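Local coordinates for protein lipolytic enzyme, G-D-S-L family (Bacteroides thetaiotaomicron, PDB 7BR2) that metabolises the drug diltiazem in the gut as a serine esterase of the SGNH (GDSL) hydrolase family, at residues T63-N68 against I114-Q119; D209-M214 against Q287-K292; E268-P273 against Y346-T351. All blocks are in the same frame, centred on the assembly; numbering follows the deposited sequence.

Contact 1: T63-N68 against I114-Q119; sequences TAYDMN and IKNFQQ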
# COMPACT_ATOMS: atom_id res chain seq x y z
N THR A 63 17.36 -1.62 -11.24
CA THR A 63 17.37 -0.29 -11.82
C THR A 63 16.41 -0.29 -12.99
O THR A 63 15.76 -1.30 -13.27
CB THR A 63 18.77 0.12 -12.28
OG1 THR A 63 19.22 -0.80 -13.28
CG2 THR A 63 19.75 0.08 -11.13
N ALA A 64 16.35 0.83 -13.71
CA ALA A 64 15.52 0.87 -14.89
C ALA A 64 15.99 -0.15 -15.93
O ALA A 64 15.18 -0.68 -16.71
CB ALA A 64 15.51 2.27 -15.49
N TYR A 65 17.29 -0.48 -15.91
CA TYR A 65 17.83 -1.48 -16.81
C TYR A 65 17.23 -2.87 -16.54
O TYR A 65 16.79 -3.56 -17.48
CB TYR A 65 19.37 -1.52 -16.68
CG TYR A 65 20.01 -2.73 -17.32
CD1 TYR A 65 20.32 -2.75 -18.68
CD2 TYR A 65 20.29 -3.88 -16.57
CE1 TYR A 65 20.90 -3.88 -19.26
CE2 TYR A 65 20.87 -5.00 -17.15
CZ TYR A 65 21.16 -5.00 -18.49
OH TYR A 65 21.74 -6.12 -19.05
N ASP A 66 17.13 -3.27 -15.27
CA ASP A 66 16.59 -4.59 -14.92
C ASP A 66 15.09 -4.67 -15.15
O ASP A 66 14.57 -5.68 -15.66
CB ASP A 66 16.92 -4.91 -13.47
CG ASP A 66 18.39 -4.75 -13.16
OD1 ASP A 66 19.19 -5.54 -13.71
OD2 ASP A 66 18.75 -3.85 -12.37
N MET A 67 14.37 -3.64 -14.73
CA MET A 67 12.94 -3.54 -14.98
C MET A 67 12.64 -3.67 -16.48
O MET A 67 11.71 -4.41 -16.88
CB MET A 67 12.44 -2.22 -14.41
CG MET A 67 12.56 -2.17 -12.89
SD MET A 67 11.98 -0.58 -12.23
CE MET A 67 12.71 -0.54 -10.60
N ASN A 68 13.44 -3.00 -17.32
CA ASN A 68 13.26 -3.11 -18.76
C ASN A 68 13.52 -4.52 -19.26
O ASN A 68 12.79 -5.01 -20.13
CB ASN A 68 14.18 -2.12 -19.49
CG ASN A 68 14.02 -2.20 -21.00
OD1 ASN A 68 12.99 -1.81 -21.55
ND2 ASN A 68 15.03 -2.75 -21.67
N ILE A 114 18.02 7.59 -17.07
CA ILE A 114 17.01 7.98 -18.05
C ILE A 114 17.25 7.28 -19.39
O ILE A 114 16.30 7.03 -20.15
CB ILE A 114 16.92 9.51 -18.20
CG1 ILE A 114 18.23 10.08 -18.75
CG2 ILE A 114 16.47 10.18 -16.88
CD1 ILE A 114 18.18 11.58 -18.98
N LYS A 115 18.50 6.91 -19.69
CA LYS A 115 18.73 6.12 -20.89
C LYS A 115 17.96 4.80 -20.82
O LYS A 115 17.29 4.40 -21.78
CB LYS A 115 20.24 5.90 -21.08
CG LYS A 115 20.64 5.16 -22.37
CD LYS A 115 22.06 4.61 -22.32
CE LYS A 115 22.30 3.59 -23.42
NZ LYS A 115 23.04 4.20 -24.56
N ASN A 116 18.02 4.13 -19.67
CA ASN A 116 17.25 2.88 -19.54
C ASN A 116 15.74 3.14 -19.52
O ASN A 116 14.95 2.41 -20.17
CB ASN A 116 17.70 2.13 -18.30
CG ASN A 116 19.11 1.63 -18.43
OD1 ASN A 116 19.47 1.04 -19.45
ND2 ASN A 116 19.94 1.91 -17.43
N PHE A 117 15.33 4.19 -18.80
CA PHE A 117 13.91 4.52 -18.75
C PHE A 117 13.34 4.73 -20.13
O PHE A 117 12.18 4.43 -20.36
CB PHE A 117 13.66 5.76 -17.89
CG PHE A 117 12.23 6.24 -17.94
CD1 PHE A 117 11.26 5.64 -17.15
CD2 PHE A 117 11.86 7.28 -18.78
CE1 PHE A 117 9.94 6.08 -17.19
CE2 PHE A 117 10.54 7.72 -18.82
CZ PHE A 117 9.58 7.11 -18.02
N GLN A 118 14.14 5.28 -21.06
CA GLN A 118 13.64 5.55 -22.41
C GLN A 118 13.31 4.26 -23.15
O GLN A 118 12.35 4.21 -23.93
CB GLN A 118 14.67 6.38 -23.19
CG GLN A 118 14.69 7.88 -22.82
CD GLN A 118 15.82 8.65 -23.51
OE1 GLN A 118 16.95 8.70 -23.02
NE2 GLN A 118 15.50 9.28 -24.64
N GLN A 119 14.10 3.21 -22.92
CA GLN A 119 13.75 1.89 -23.44
C GLN A 119 12.38 1.47 -22.92
O GLN A 119 11.48 1.09 -23.68
CB GLN A 119 14.83 0.89 -23.02
CG GLN A 119 16.22 1.12 -23.63
CD GLN A 119 16.20 1.09 -25.15
OE1 GLN A 119 16.09 2.12 -25.80
NE2 GLN A 119 16.28 -0.11 -25.70
O HOH W 1 15.84 -3.10 -24.75
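The axes of helix segments 64-68 and 114-119 approach to 8.4 Å and run nearly parallel, with a signed crossing angle of 18°. Both belong to helices, 64-75 and 102-125, of the GDSL-family domain, an alpha/beta fold built around a parallel sheet, and segment 63-68 opens with a capping box. Thr63 is the N-cap: its backbone N donates to Asp66 OD2 at 2.9 Å, on that oxygen's anti lone pair, while its OG1 meets the same oxygen from above the carboxylate plane and accepts a weak bond from Tyr65 N. Two donors thus grip one carboxylate oxygen.

Across the interface no direct hydrogen bond forms. The close approach rests on the Ala64 methyl, whose CB abuts the Asn116 CB methylene at 3.6 Å; Phe87 touches Ala64 and meets the ring of Phe117, the two planes about 10° apart. Asn116, its CG anti to the carbonyl carbon, lays its amide against Tyr65 CB; the amide and ring planes are 63° apart, and OD1 lies at the ring edge, in plane, 4.0 Å from Tyr65 CD1. One turn later Asn68 OD1 rests 3.6 Å from Gln119 CB. A water bridges the two amides there, accepting from Asn68 ND2 and from Gln119 NE2 at 3.2 Å each.

Contact 2: D209-M214 against Q287-K292; sequences DNDGHM and QAEVIK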
# COMPACT_ATOMS: atom_id res chain seq x y z
N ASP A 209 9.59 1.19 6.58
CA ASP A 209 8.93 0.21 7.44
C ASP A 209 7.43 0.22 7.13
O ASP A 209 6.96 0.92 6.23
CB ASP A 209 9.25 0.55 8.90
CG ASP A 209 9.12 -0.63 9.84
OD1 ASP A 209 8.54 -1.67 9.47
OD2 ASP A 209 9.58 -0.50 11.00
N ASN A 210 6.65 -0.55 7.89
CA ASN A 210 5.22 -0.68 7.61
C ASN A 210 4.51 0.67 7.66
O ASN A 210 3.58 0.92 6.88
CB ASN A 210 4.57 -1.63 8.61
CG ASN A 210 5.14 -3.02 8.54
OD1 ASN A 210 5.02 -3.69 7.51
ND2 ASN A 210 5.79 -3.46 9.61
N ASP A 211 4.93 1.54 8.58
CA ASP A 211 4.34 2.87 8.64
C ASP A 211 4.61 3.66 7.36
O ASP A 211 3.72 4.32 6.83
CB ASP A 211 4.86 3.63 9.86
CG ASP A 211 6.39 3.75 9.88
OD1 ASP A 211 7.09 2.75 9.59
OD2 ASP A 211 6.88 4.87 10.13
N GLY A 212 5.85 3.59 6.86
CA GLY A 212 6.16 4.27 5.62
C GLY A 212 5.34 3.75 4.46
O GLY A 212 4.84 4.54 3.64
N HIS A 213 5.17 2.43 4.38
CA HIS A 213 4.37 1.85 3.31
C HIS A 213 2.90 2.22 3.46
O HIS A 213 2.21 2.42 2.46
CB HIS A 213 4.57 0.34 3.27
CG HIS A 213 5.83 -0.06 2.58
ND1 HIS A 213 5.93 -0.13 1.20
CD2 HIS A 213 7.07 -0.32 3.06
CE1 HIS A 213 7.17 -0.44 0.87
NE2 HIS A 213 7.88 -0.57 1.97
N MET A 214 2.42 2.38 4.70
CA MET A 214 1.04 2.81 4.87
C MET A 214 0.89 4.28 4.48
O MET A 214 -0.13 4.66 3.90
CB MET A 214 0.58 2.56 6.30
CG MET A 214 -0.92 2.70 6.49
SD MET A 214 -1.92 1.81 5.26
CE MET A 214 -3.04 3.10 4.74
N GLN A 287 1.82 -0.74 10.55
CA GLN A 287 0.88 -0.03 9.69
C GLN A 287 0.10 1.02 10.49
O GLN A 287 -0.15 2.14 10.00
CB GLN A 287 -0.03 -1.06 8.99
CG GLN A 287 -1.03 -0.54 7.97
CD GLN A 287 -2.06 -1.59 7.55
OE1 GLN A 287 -2.14 -2.66 8.16
NE2 GLN A 287 -2.87 -1.28 6.54
N ALA A 288 -0.31 0.67 11.72
CA ALA A 288 -1.14 1.55 12.54
C ALA A 288 -0.47 2.87 12.86
O ALA A 288 -1.14 3.90 13.02
CB ALA A 288 -1.54 0.81 13.83
N GLU A 289 0.87 2.86 12.90
CA GLU A 289 1.61 4.07 13.16
C GLU A 289 1.27 5.17 12.18
O GLU A 289 1.41 6.35 12.53
CB GLU A 289 3.11 3.74 13.05
CG GLU A 289 4.07 4.85 13.37
CD GLU A 289 4.21 5.05 14.84
OE1 GLU A 289 4.06 4.06 15.59
OE2 GLU A 289 4.45 6.22 15.23
N VAL A 290 0.66 4.81 11.04
CA VAL A 290 0.29 5.83 10.06
C VAL A 290 -0.56 6.91 10.69
O VAL A 290 -0.49 8.08 10.27
CB VAL A 290 -0.47 5.21 8.85
CG1 VAL A 290 -1.90 4.82 9.23
CG2 VAL A 290 -0.51 6.18 7.68
N ILE A 291 -1.34 6.57 11.71
CA ILE A 291 -2.26 7.57 12.26
C ILE A 291 -1.52 8.74 12.88
O ILE A 291 -2.07 9.83 12.93
CB ILE A 291 -3.27 6.95 13.23
CG1 ILE A 291 -2.62 6.50 14.54
CG2 ILE A 291 -4.02 5.80 12.57
CD1 ILE A 291 -3.63 5.82 15.46
N LYS A 292 -0.29 8.55 13.35
CA LYS A 292 0.46 9.63 14.00
C LYS A 292 1.35 10.42 13.03
O LYS A 292 2.02 11.36 13.45
CB LYS A 292 1.32 9.08 15.15
CG LYS A 292 0.48 8.66 16.34
CD LYS A 292 0.73 7.23 16.70
CE LYS A 292 1.80 7.12 17.76
NZ LYS A 292 2.00 5.71 18.19
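Met214 has CG anti to the backbone N (chi1 -168°) and then bends at chi2 and chi3, whereas Gln287, also with CG anti to N (chi1 -176°), continues extended; the two chains therefore cross obliquely, with sulphur beside amide. Gln287 NE2 donates to Met214 SD at 3.5 Å, a weak hydrogen bond but a fairly straight one (164°). The aliphatic part follows suit, Met214 CG lying 3.6 Å from Gln287 CG. On its other flank the same Met214 CG presses against Val290 CB at 3.5 Å, with both valine methyls close by.

Nearer the start of helix 210-223, Asn210 CB touches Gln287 N at 3.5 Å, and Asp211 CB meets Glu289 CB at 3.6 Å. These acidic residues touch through methylene groups, and their carboxylates turn apart: Asp211 OD2 and Glu289 OE2 are 5.8 Å from each other. Asp211 is paired with Lys285, while Asn210 ND2 donates to the carbonyls of Arg279 and Lys285, and Gln287 OE1 accepts from Asp275 N.

The contact thus seats the loop preceding helix 296-300 on the N-terminal part of helix 210-223 in the GDSL-family domain. Its chemistry is mainly apolar, with the polar ends tied to neighbouring loop residues; the salt bridge to Lys285 would probably ease the repulsion between the nearby carboxylates.

Contact 3: E268-P273 against Y346-T351; sequences EALPYP and YQQALT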
# COMPACT_ATOMS: atom_id res chain seq x y z
N GLU A 268 -22.31 0.56 3.52
CA GLU A 268 -21.88 0.09 2.21
C GLU A 268 -20.44 -0.38 2.23
O GLU A 268 -20.03 -1.13 1.33
CB GLU A 268 -22.01 1.20 1.16
CG GLU A 268 -23.43 1.67 0.94
CD GLU A 268 -23.51 2.96 0.14
OE1 GLU A 268 -22.45 3.51 -0.24
OE2 GLU A 268 -24.64 3.44 -0.08
N ALA A 269 -19.66 0.04 3.21
CA ALA A 269 -18.25 -0.28 3.27
C ALA A 269 -17.89 -0.60 4.71
O ALA A 269 -18.60 -0.23 5.64
CB ALA A 269 -17.39 0.86 2.72
N LEU A 270 -16.77 -1.29 4.87
CA LEU A 270 -16.20 -1.59 6.17
C LEU A 270 -15.14 -0.55 6.53
O LEU A 270 -14.66 0.17 5.65
CB LEU A 270 -15.57 -3.00 6.15
CG LEU A 270 -16.50 -4.19 5.93
CD1 LEU A 270 -15.70 -5.50 5.84
CD2 LEU A 270 -17.57 -4.27 7.01
N PRO A 271 -14.79 -0.41 7.81
CA PRO A 271 -13.66 0.46 8.16
C PRO A 271 -12.35 -0.10 7.64
O PRO A 271 -12.20 -1.30 7.39
CB PRO A 271 -13.68 0.49 9.69
CG PRO A 271 -14.34 -0.80 10.08
CD PRO A 271 -15.37 -1.07 9.00
N TYR A 272 -11.38 0.79 7.49
CA TYR A 272 -10.05 0.37 7.08
C TYR A 272 -9.32 -0.22 8.27
O TYR A 272 -9.20 0.45 9.31
CB TYR A 272 -9.24 1.52 6.52
CG TYR A 272 -7.97 1.03 5.88
CD1 TYR A 272 -7.96 0.57 4.56
CD2 TYR A 272 -6.78 0.97 6.60
CE1 TYR A 272 -6.80 0.10 3.97
CE2 TYR A 272 -5.61 0.51 6.02
CZ TYR A 272 -5.63 0.07 4.70
OH TYR A 272 -4.47 -0.39 4.12
N PRO A 273 -8.88 -1.48 8.20
CA PRO A 273 -8.20 -2.10 9.34
C PRO A 273 -6.70 -1.86 9.30
O PRO A 273 -6.06 -1.89 8.25
CB PRO A 273 -8.55 -3.58 9.17
CG PRO A 273 -8.69 -3.75 7.71
CD PRO A 273 -9.18 -2.44 7.13
N TYR A 346 -15.28 -3.76 12.51
CA TYR A 346 -13.83 -3.65 12.56
C TYR A 346 -13.19 -5.02 12.72
O TYR A 346 -12.14 -5.29 12.14
CB TYR A 346 -13.37 -2.71 13.67
CG TYR A 346 -11.95 -2.22 13.45
CD1 TYR A 346 -11.70 -1.13 12.63
CD2 TYR A 346 -10.86 -2.90 14.00
CE1 TYR A 346 -10.41 -0.69 12.40
CE2 TYR A 346 -9.57 -2.47 13.77
CZ TYR A 346 -9.35 -1.37 12.97
OH TYR A 346 -8.07 -0.91 12.74
N GLN A 347 -13.82 -5.91 13.49
CA GLN A 347 -13.34 -7.28 13.58
C GLN A 347 -13.40 -7.98 12.21
O GLN A 347 -12.46 -8.68 11.82
CB GLN A 347 -14.16 -8.03 14.62
CG GLN A 347 -13.92 -7.60 16.06
CD GLN A 347 -12.52 -7.93 16.55
OE1 GLN A 347 -11.73 -7.04 16.89
NE2 GLN A 347 -12.20 -9.21 16.59
N GLN A 348 -14.49 -7.76 11.47
CA GLN A 348 -14.62 -8.28 10.11
C GLN A 348 -13.52 -7.72 9.21
O GLN A 348 -12.88 -8.45 8.44
CB GLN A 348 -16.01 -7.90 9.59
CG GLN A 348 -16.37 -8.31 8.16
CD GLN A 348 -17.77 -7.86 7.78
OE1 GLN A 348 -18.46 -7.25 8.60
NE2 GLN A 348 -18.18 -8.13 6.55
N ALA A 349 -13.29 -6.41 9.30
CA ALA A 349 -12.24 -5.80 8.50
C ALA A 349 -10.88 -6.40 8.85
O ALA A 349 -10.05 -6.63 7.97
CB ALA A 349 -12.25 -4.28 8.69
N LEU A 350 -10.64 -6.67 10.14
CA LEU A 350 -9.37 -7.26 10.57
C LEU A 350 -9.20 -8.67 10.00
O LEU A 350 -8.09 -9.06 9.61
CB LEU A 350 -9.30 -7.30 12.10
CG LEU A 350 -9.00 -6.02 12.90
CD1 LEU A 350 -9.11 -6.34 14.38
CD2 LEU A 350 -7.62 -5.42 12.59
N THR A 351 -10.29 -9.45 9.97
CA THR A 351 -10.26 -10.75 9.32
C THR A 351 -9.74 -10.63 7.89
O THR A 351 -8.85 -11.37 7.46
CB THR A 351 -11.66 -11.36 9.31
OG1 THR A 351 -12.21 -11.34 10.64
CG2 THR A 351 -11.60 -12.78 8.78
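Three projections of the irregular segment 268-273, Leu270, Pro271 and Pro273, fit against one side of helix segment 346-351, where the small Ala349 forms a shallow seat between the larger Tyr346, Gln348 and Leu350. Pro273 fills that seat most closely: its ring CG lies 3.2 Å from Ala349 O and 3.7 Å from Ala349 CB, while its CB meets Leu350 CD2. The Ala349 methyl in turn lies between the rings of Pro271 and Pro273, with Pro271 O 3.3 Å from Ala349 CB. No hydrogen bond crosses the interface, so complementary shape carries it.

Leu270 makes a forked end. Its CD1 and CD2 both lie over the same side of the Gln348 amide, CD1 toward NE2 and CD2 toward OE1, each 3.7 Å from Gln348 CD, and the two side chains cross at about a right angle. Gln348 is extended, its CG anti to the backbone N (chi1 178°), and its amide is held by Arg443 and by the carbonyls of Ile437 and Lys439, which would limit its rotation beneath the leucine.

Tyr346, also with CG anti to N (chi1 -161°), runs its ring along the proline-rich chain: CD1 lies 3.7 Å from Pro271 CG, CE1 near Tyr272 O, and OH 3.6 Å from Pro273 CA. The hydroxyl is hydrogen-bonded to Leu274 N. An alanine here would probably loosen the path of the loop, since the ring packing along Pro271 and Pro273 and the bond to Leu274 N would both be lost.

Tyr272 faces the other way, toward helix 35-46, where its hydroxyl bonds to Phe38 O, and its ring meets Phe296 edge-to-face. The loop leaving strand 260-267 is thereby sandwiched between the long helix 344-377 and helix 35-46 of the GDSL-family domain.

Contact 1 lies about 24 Å from the chain's centre (centre to centre) and is only partly buried, which fits its side-chain amides and bridging water. Contacts 2 and 3 are buried and rely mainly on apolar packing; contact 2 adds a weak N-H to sulphur bond, whereas contact 3 has no hydrogen bond across it. Both draw on the same irregular connection between strand 260-267 and helix 296-300, and they touch: Gln287 NE2 lies 3.0 Å from Tyr272 OH. That connection therefore packs on helix 210-223 at one end and on helix 344-377 at the other. Contact 1, which joins two helices of the GDSL-family domain, touches neither and lies across the chain's centre from contact 3.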